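Local coordinates for secreted effector protein SifA (Salmonella typhimurium, PDB 3CXB) that is secreted into host cells, where it interacts with host PLEKHM2 (SKIP) and is required for endosomal tubulation and formation of Salmonella-induced filaments, at residues L54-L65 and T118-F129. Residues are numbered along the deposited sequence; the frame is centred on the assembly and turned at random.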
ATOM      1  N   LEU A  54      -7.403  14.554   9.902  1.00 38.93           N
ATOM      2  CA  LEU A  54      -8.575  15.380   9.722  1.00 40.30           C
ATOM      3  C   LEU A  54      -8.397  16.840   9.982  1.00 42.80           C
ATOM      4  O   LEU A  54      -9.260  17.621   9.607  1.00 44.10           O
ATOM      5  CB  LEU A  54      -9.702  14.883  10.621  1.00 36.71           C
ATOM      6  CG  LEU A  54     -10.086  13.413  10.514  1.00 35.96           C
ATOM      7  CD1 LEU A  54     -10.592  12.942  11.864  1.00 35.84           C
ATOM      8  CD2 LEU A  54     -11.135  13.235   9.427  1.00 32.84           C
ATOM      9  N   PHE A  55      -7.302  17.238  10.613  1.00 45.69           N
ATOM     10  CA  PHE A  55      -7.165  18.657  10.913  1.00 49.03           C
ATOM     11  C   PHE A  55      -5.881  19.310  10.466  1.00 50.69           C
ATOM     12  O   PHE A  55      -5.365  20.178  11.161  1.00 51.47           O
ATOM     13  CB  PHE A  55      -7.365  18.892  12.417  1.00 51.17           C
ATOM     14  CG  PHE A  55      -8.471  18.060  13.024  1.00 54.50           C
ATOM     15  CD1 PHE A  55      -8.195  16.806  13.575  1.00 56.66           C
ATOM     16  CD2 PHE A  55      -9.788  18.508  13.022  1.00 54.93           C
ATOM     17  CE1 PHE A  55      -9.218  16.007  14.117  1.00 57.40           C
ATOM     18  CE2 PHE A  55     -10.815  17.721  13.558  1.00 56.43           C
ATOM     19  CZ  PHE A  55     -10.527  16.468  14.107  1.00 57.57           C
ATOM     20  N   ALA A  56      -5.365  18.905   9.310  1.00 52.20           N
ATOM     21  CA  ALA A  56      -4.137  19.496   8.779  1.00 53.83           C
ATOM     22  C   ALA A  56      -4.483  20.442   7.646  1.00 55.40           C
ATOM     23  O   ALA A  56      -5.655  20.687   7.378  1.00 57.28           O
ATOM     24  CB  ALA A  56      -3.198  18.425   8.280  1.00 51.66           C
ATOM     25  N   GLU A  57      -3.462  20.959   6.970  1.00 59.52           N
ATOM     26  CA  GLU A  57      -3.687  21.903   5.878  1.00 63.80           C
ATOM     27  C   GLU A  57      -4.494  21.269   4.755  1.00 63.09           C
ATOM     28  O   GLU A  57      -5.176  21.960   3.994  1.00 62.32           O
ATOM     29  CB  GLU A  57      -2.358  22.441   5.333  1.00 69.00           C
ATOM     30  CG  GLU A  57      -2.502  23.786   4.607  1.00 77.18           C
ATOM     31  CD  GLU A  57      -1.203  24.292   3.992  1.00 80.77           C
ATOM     32  OE1 GLU A  57      -1.162  25.470   3.580  1.00 83.31           O
ATOM     33  OE2 GLU A  57      -0.228  23.515   3.912  1.00 84.93           O
ATOM     34  N   ARG A  58      -4.412  19.949   4.655  1.00 62.29           N
ATOM     35  CA  ARG A  58      -5.163  19.243   3.638  1.00 61.31           C
ATOM     36  C   ARG A  58      -5.411  17.784   3.984  1.00 54.15           C
ATOM     37  O   ARG A  58      -4.750  17.204   4.837  1.00 51.08           O
ATOM     38  CB  ARG A  58      -4.481  19.367   2.267  1.00 71.46           C
ATOM     39  CG  ARG A  58      -3.141  18.692   2.087  1.00 83.89           C
ATOM     40  CD  ARG A  58      -2.608  19.065   0.714  1.00 97.21           C
ATOM     41  NE  ARG A  58      -1.429  18.295   0.342  1.00111.39           N
ATOM     42  CZ  ARG A  58      -0.784  18.442  -0.810  1.00118.78           C
ATOM     43  NH1 ARG A  58       0.285  17.700  -1.078  1.00122.66           N
ATOM     44  NH2 ARG A  58      -1.213  19.336  -1.693  1.00123.62           N
ATOM     45  N   ALA A  59      -6.403  17.214   3.318  1.00 47.59           N
ATOM     46  CA  ALA A  59      -6.783  15.837   3.538  1.00 39.69           C
ATOM     47  C   ALA A  59      -5.731  14.869   3.021  1.00 36.42           C
ATOM     48  O   ALA A  59      -5.039  15.133   2.038  1.00 33.50           O
ATOM     49  CB  ALA A  59      -8.113  15.564   2.866  1.00 38.34           C
ATOM     50  N   PRO A  60      -5.618  13.717   3.673  1.00 34.09           N
ATOM     51  CA  PRO A  60      -4.652  12.694   3.283  1.00 32.63           C
ATOM     52  C   PRO A  60      -5.100  11.942   2.040  1.00 33.11           C
ATOM     53  O   PRO A  60      -6.270  11.986   1.651  1.00 30.72           O
ATOM     54  CB  PRO A  60      -4.641  11.773   4.483  1.00 34.81           C
ATOM     55  CG  PRO A  60      -6.139  11.771   4.861  1.00 35.65           C
ATOM     56  CD  PRO A  60      -6.475  13.255   4.779  1.00 32.59           C
ATOM     57  N   THR A  61      -4.153  11.242   1.436  1.00 35.44           N
ATOM     58  CA  THR A  61      -4.415  10.431   0.265  1.00 40.35           C
ATOM     59  C   THR A  61      -5.241   9.275   0.786  1.00 42.55           C
ATOM     60  O   THR A  61      -5.260   9.032   1.998  1.00 42.50           O
ATOM     61  CB  THR A  61      -3.101   9.894  -0.294  1.00 42.95           C
ATOM     62  OG1 THR A  61      -2.282  11.008  -0.670  1.00 42.74           O
ATOM     63  CG2 THR A  61      -3.347   9.003  -1.523  1.00 48.11           C
ATOM     64  N   ARG A  62      -5.942   8.554  -0.076  1.00 41.93           N
ATOM     65  CA  ARG A  62      -6.695   7.439   0.473  1.00 42.28           C
ATOM     66  C   ARG A  62      -5.711   6.407   1.039  1.00 41.38           C
ATOM     67  O   ARG A  62      -5.923   5.864   2.129  1.00 43.17           O
ATOM     68  CB  ARG A  62      -7.615   6.794  -0.572  1.00 42.52           C
ATOM     69  CG  ARG A  62      -6.943   6.021  -1.673  1.00 43.30           C
ATOM     70  CD  ARG A  62      -7.954   5.092  -2.338  1.00 45.57           C
ATOM     71  NE  ARG A  62      -8.935   5.808  -3.149  1.00 45.81           N
ATOM     72  CZ  ARG A  62     -10.142   5.343  -3.461  1.00 45.51           C
ATOM     73  NH1 ARG A  62     -10.539   4.153  -3.022  1.00 44.36           N
ATOM     74  NH2 ARG A  62     -10.950   6.070  -4.227  1.00 44.96           N
ATOM     75  N   GLU A  63      -4.618   6.149   0.327  1.00 38.93           N
ATOM     76  CA  GLU A  63      -3.679   5.173   0.832  1.00 37.91           C
ATOM     77  C   GLU A  63      -3.209   5.609   2.208  1.00 35.13           C
ATOM     78  O   GLU A  63      -3.249   4.826   3.157  1.00 36.59           O
ATOM     79  CB  GLU A  63      -2.507   5.010  -0.123  1.00 41.85           C
ATOM     80  CG  GLU A  63      -1.455   3.979   0.303  1.00 50.08           C
ATOM     81  CD  GLU A  63      -1.960   2.526   0.335  1.00 54.42           C
ATOM     82  OE1 GLU A  63      -1.183   1.617  -0.050  1.00 53.38           O
ATOM     83  OE2 GLU A  63      -3.117   2.282   0.762  1.00 57.18           O
ATOM     84  N   ARG A  64      -2.802   6.868   2.337  1.00 33.58           N
ATOM     85  CA  ARG A  64      -2.327   7.377   3.629  1.00 30.90           C
ATOM     86  C   ARG A  64      -3.467   7.336   4.659  1.00 29.31           C
ATOM     87  O   ARG A  64      -3.237   7.197   5.871  1.00 22.67           O
ATOM     88  CB  ARG A  64      -1.791   8.797   3.459  1.00 28.82           C
ATOM     89  CG  ARG A  64      -1.300   9.462   4.733  1.00 24.97           C
ATOM     90  CD  ARG A  64      -0.207   8.655   5.396  1.00 25.37           C
ATOM     91  NE  ARG A  64       0.191   9.233   6.680  1.00 22.91           N
ATOM     92  CZ  ARG A  64       0.720   8.527   7.676  1.00 21.25           C
ATOM     93  NH1 ARG A  64       1.058   9.123   8.812  1.00  9.61           N
ATOM     94  NH2 ARG A  64       0.898   7.217   7.530  1.00 21.27           N
ATOM     95  N   LEU A  65      -4.697   7.464   4.167  1.00 28.02           N
ATOM     96  CA  LEU A  65      -5.871   7.389   5.031  1.00 27.14           C
ATOM     97  C   LEU A  65      -5.897   6.018   5.694  1.00 24.55           C
ATOM     98  O   LEU A  65      -5.969   5.927   6.916  1.00 25.34           O
ATOM     99  CB  LEU A  65      -7.167   7.531   4.233  1.00 23.06           C
ATOM    100  CG  LEU A  65      -8.317   8.279   4.919  1.00 21.89           C
ATOM    101  CD1 LEU A  65      -9.557   8.120   4.106  1.00 21.31           C
ATOM    102  CD2 LEU A  65      -8.547   7.798   6.304  1.00 20.54           C
ATOM    103  N   THR A 118     -13.970   7.871  -4.935  1.00 46.71           N
ATOM    104  CA  THR A 118     -13.874   8.828  -3.847  1.00 43.89           C
ATOM    105  C   THR A 118     -13.723   8.112  -2.525  1.00 39.50           C
ATOM    106  O   THR A 118     -13.783   6.895  -2.454  1.00 39.61           O
ATOM    107  CB  THR A 118     -15.143   9.662  -3.756  1.00 39.35           C
ATOM    108  OG1 THR A 118     -16.175   8.882  -3.131  1.00 35.73           O
ATOM    109  CG2 THR A 118     -15.598  10.068  -5.153  1.00 41.28           C
ATOM    110  N   PHE A 119     -13.513   8.885  -1.478  1.00 36.95           N
ATOM    111  CA  PHE A 119     -13.413   8.334  -0.149  1.00 35.32           C
ATOM    112  C   PHE A 119     -13.788   9.456   0.800  1.00 35.75           C
ATOM    113  O   PHE A 119     -13.485  10.626   0.540  1.00 37.69           O
ATOM    114  CB  PHE A 119     -12.004   7.815   0.103  1.00 32.48           C
ATOM    115  CG  PHE A 119     -10.926   8.808  -0.164  1.00 27.41           C
ATOM    116  CD1 PHE A 119     -10.497   9.667   0.837  1.00 26.35           C
ATOM    117  CD2 PHE A 119     -10.284   8.834  -1.393  1.00 27.21           C
ATOM    118  CE1 PHE A 119      -9.420  10.551   0.631  1.00 23.72           C
ATOM    119  CE2 PHE A 119      -9.213   9.711  -1.610  1.00 27.43           C
ATOM    120  CZ  PHE A 119      -8.781  10.575  -0.579  1.00 23.75           C
ATOM    121  N   SER A 120     -14.477   9.114   1.878  1.00 34.95           N
ATOM    122  CA  SER A 120     -14.913  10.116   2.833  1.00 36.23           C
ATOM    123  C   SER A 120     -14.595   9.720   4.253  1.00 38.69           C
ATOM    124  O   SER A 120     -14.178   8.595   4.521  1.00 40.15           O
ATOM    125  CB  SER A 120     -16.415  10.323   2.702  1.00 36.57           C
ATOM    126  OG  SER A 120     -17.083   9.070   2.676  1.00 38.03           O
ATOM    127  N   CYS A 121     -14.810  10.650   5.170  1.00 38.78           N
ATOM    128  CA  CYS A 121     -14.562  10.382   6.567  1.00 40.51           C
ATOM    129  C   CYS A 121     -15.532  11.168   7.421  1.00 44.48           C
ATOM    130  O   CYS A 121     -15.735  12.363   7.186  1.00 45.62           O
ATOM    131  CB  CYS A 121     -13.133  10.767   6.943  1.00 40.75           C
ATOM    132  SG  CYS A 121     -12.723  10.330   8.657  1.00 36.36           S
ATOM    133  N   GLU A 122     -16.128  10.499   8.406  1.00 46.80           N
ATOM    134  CA  GLU A 122     -17.062  11.133   9.340  1.00 51.35           C
ATOM    135  C   GLU A 122     -16.494  11.100  10.764  1.00 50.47           C
ATOM    136  O   GLU A 122     -15.802  10.158  11.150  1.00 50.73           O
ATOM    137  CB  GLU A 122     -18.420  10.440   9.295  1.00 57.28           C
ATOM    138  CG  GLU A 122     -19.154  10.633   7.986  1.00 65.55           C
ATOM    139  CD  GLU A 122     -20.426   9.825   7.911  1.00 71.62           C
ATOM    140  OE1 GLU A 122     -21.350  10.060   8.728  1.00 74.02           O
ATOM    141  OE2 GLU A 122     -20.496   8.944   7.027  1.00 76.98           O
ATOM    142  N   VAL A 123     -16.768  12.143  11.535  1.00 50.19           N
ATOM    143  CA  VAL A 123     -16.270  12.229  12.895  1.00 51.37           C
ATOM    144  C   VAL A 123     -17.444  12.482  13.803  1.00 54.10           C
ATOM    145  O   VAL A 123     -17.991  13.586  13.816  1.00 55.52           O
ATOM    146  CB  VAL A 123     -15.289  13.391  13.074  1.00 50.10           C
ATOM    147  CG1 VAL A 123     -14.888  13.489  14.535  1.00 47.58           C
ATOM    148  CG2 VAL A 123     -14.060  13.188  12.198  1.00 48.72           C
ATOM    149  N   MET A 124     -17.817  11.456  14.565  1.00 57.13           N
ATOM    150  CA  MET A 124     -18.949  11.528  15.487  1.00 57.36           C
ATOM    151  C   MET A 124     -20.238  11.659  14.698  1.00 55.65           C
ATOM    152  O   MET A 124     -21.250  12.120  15.218  1.00 55.88           O
ATOM    153  CB  MET A 124     -18.806  12.724  16.442  1.00 60.53           C
ATOM    154  CG  MET A 124     -17.536  12.717  17.317  1.00 64.47           C
ATOM    155  SD  MET A 124     -17.242  11.141  18.165  1.00 66.10           S
ATOM    156  CE  MET A 124     -18.818  10.976  19.053  1.00 69.71           C
ATOM    157  N   GLY A 125     -20.184  11.255  13.433  1.00 56.13           N
ATOM    158  CA  GLY A 125     -21.346  11.317  12.566  1.00 53.40           C
ATOM    159  C   GLY A 125     -21.296  12.505  11.631  1.00 52.92           C
ATOM    160  O   GLY A 125     -22.159  12.636  10.778  1.00 55.58           O
ATOM    161  N   ASN A 126     -20.292  13.366  11.779  1.00 49.44           N
ATOM    162  CA  ASN A 126     -20.155  14.557  10.934  1.00 46.60           C
ATOM    163  C   ASN A 126     -19.299  14.298   9.696  1.00 44.60           C
ATOM    164  O   ASN A 126     -18.215  13.734   9.790  1.00 44.13           O
ATOM    165  CB  ASN A 126     -19.541  15.680  11.755  1.00 45.81           C
ATOM    166  CG  ASN A 126     -20.298  15.919  13.032  1.00 46.04           C
ATOM    167  OD1 ASN A 126     -21.433  16.395  13.005  1.00 43.35           O
ATOM    168  ND2 ASN A 126     -19.690  15.564  14.164  1.00 46.14           N
ATOM    169  N   LEU A 127     -19.772  14.711   8.530  1.00 41.43           N
ATOM    170  CA  LEU A 127     -19.002  14.470   7.317  1.00 39.59           C
ATOM    171  C   LEU A 127     -17.855  15.444   7.340  1.00 39.15           C
ATOM    172  O   LEU A 127     -18.085  16.646   7.331  1.00 42.24           O
ATOM    173  CB  LEU A 127     -19.884  14.695   6.099  1.00 36.80           C
ATOM    174  CG  LEU A 127     -19.214  14.797   4.738  1.00 37.17           C
ATOM    175  CD1 LEU A 127     -18.396  13.561   4.461  1.00 36.67           C
ATOM    176  CD2 LEU A 127     -20.285  14.999   3.680  1.00 35.41           C
ATOM    177  N   TYR A 128     -16.620  14.960   7.408  1.00 37.09           N
ATOM    178  CA  TYR A 128     -15.508  15.903   7.450  1.00 36.26           C
ATOM    179  C   TYR A 128     -14.898  16.157   6.095  1.00 34.02           C
ATOM    180  O   TYR A 128     -14.242  17.175   5.892  1.00 33.21           O
ATOM    181  CB  TYR A 128     -14.414  15.450   8.434  1.00 38.49           C
ATOM    182  CG  TYR A 128     -14.336  16.301   9.697  1.00 38.92           C
ATOM    183  CD1 TYR A 128     -13.362  17.296   9.838  1.00 39.08           C
ATOM    184  CD2 TYR A 128     -15.303  16.178  10.702  1.00 38.49           C
ATOM    185  CE1 TYR A 128     -13.369  18.159  10.954  1.00 40.54           C
ATOM    186  CE2 TYR A 128     -15.317  17.026  11.804  1.00 38.29           C
ATOM    187  CZ  TYR A 128     -14.360  18.014  11.928  1.00 40.21           C
ATOM    188  OH  TYR A 128     -14.430  18.859  13.010  1.00 39.70           O
ATOM    189  N   PHE A 129     -15.074  15.218   5.176  1.00 32.45           N
ATOM    190  CA  PHE A 129     -14.558  15.405   3.828  1.00 30.90           C
ATOM    191  C   PHE A 129     -14.870  14.289   2.863  1.00 31.38           C
ATOM    192  O   PHE A 129     -15.020  13.132   3.250  1.00 31.96           O
ATOM    193  CB  PHE A 129     -13.038  15.664   3.827  1.00 27.52           C
ATOM    194  CG  PHE A 129     -12.193  14.490   4.228  1.00 26.34           C
ATOM    195  CD1 PHE A 129     -11.348  14.586   5.339  1.00 27.09           C
ATOM    196  CD2 PHE A 129     -12.186  13.310   3.485  1.00 27.76           C
ATOM    197  CE1 PHE A 129     -10.508  13.528   5.707  1.00 25.56           C
ATOM    198  CE2 PHE A 129     -11.351  12.246   3.844  1.00 26.90           C
ATOM    199  CZ  PHE A 129     -10.510  12.360   4.962  1.00 26.69           C
TER
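Val-123, which meets Leu-54 through CG2, has a carbonyl O that accepts two hydrogen bonds from Asn-126: the backbone N closes the type I' turn of the 118-129 hairpin, and ND2 adds a bent one at 2.6 Å (138° at the hydrogen). Leu-54 CD1 reaches Val-123 CG2 tip to tip at 3.5 Å, and its other branch, CD2, touches both Cys-121 SG, at 3.4 Å, and Phe-129 CE1. A classic beta bulge opposite Cys-121 lets both Tyr-128 and Phe-129 turn toward residues 54-65. Ala-59 CB lies over one face of the Phe-129 ring, 4.2 Å from the centroid, while Cys-121 CB of the same hairpin lies over the opposite face, toward the rim. Phe-55, stacked on Trp-27, brings CE2 to 3.7 Å from Tyr-128 CE1, the two rings meeting obliquely. Farther along, Arg-62 CB makes a CH-pi contact over a face of Phe-119, and Pro-60 O lies at that ring's edge. Bent at chi3, Arg-62 carries NE to a salt bridge with Asp-133 and NH1 to a hydrogen bond with Asn-115 O. Loop and helix start thus cover one sheet face at outermost strand 126-132 and neighbouring 118-123 mainly through apolar and aromatic contacts, with arginine charge answered at the margin.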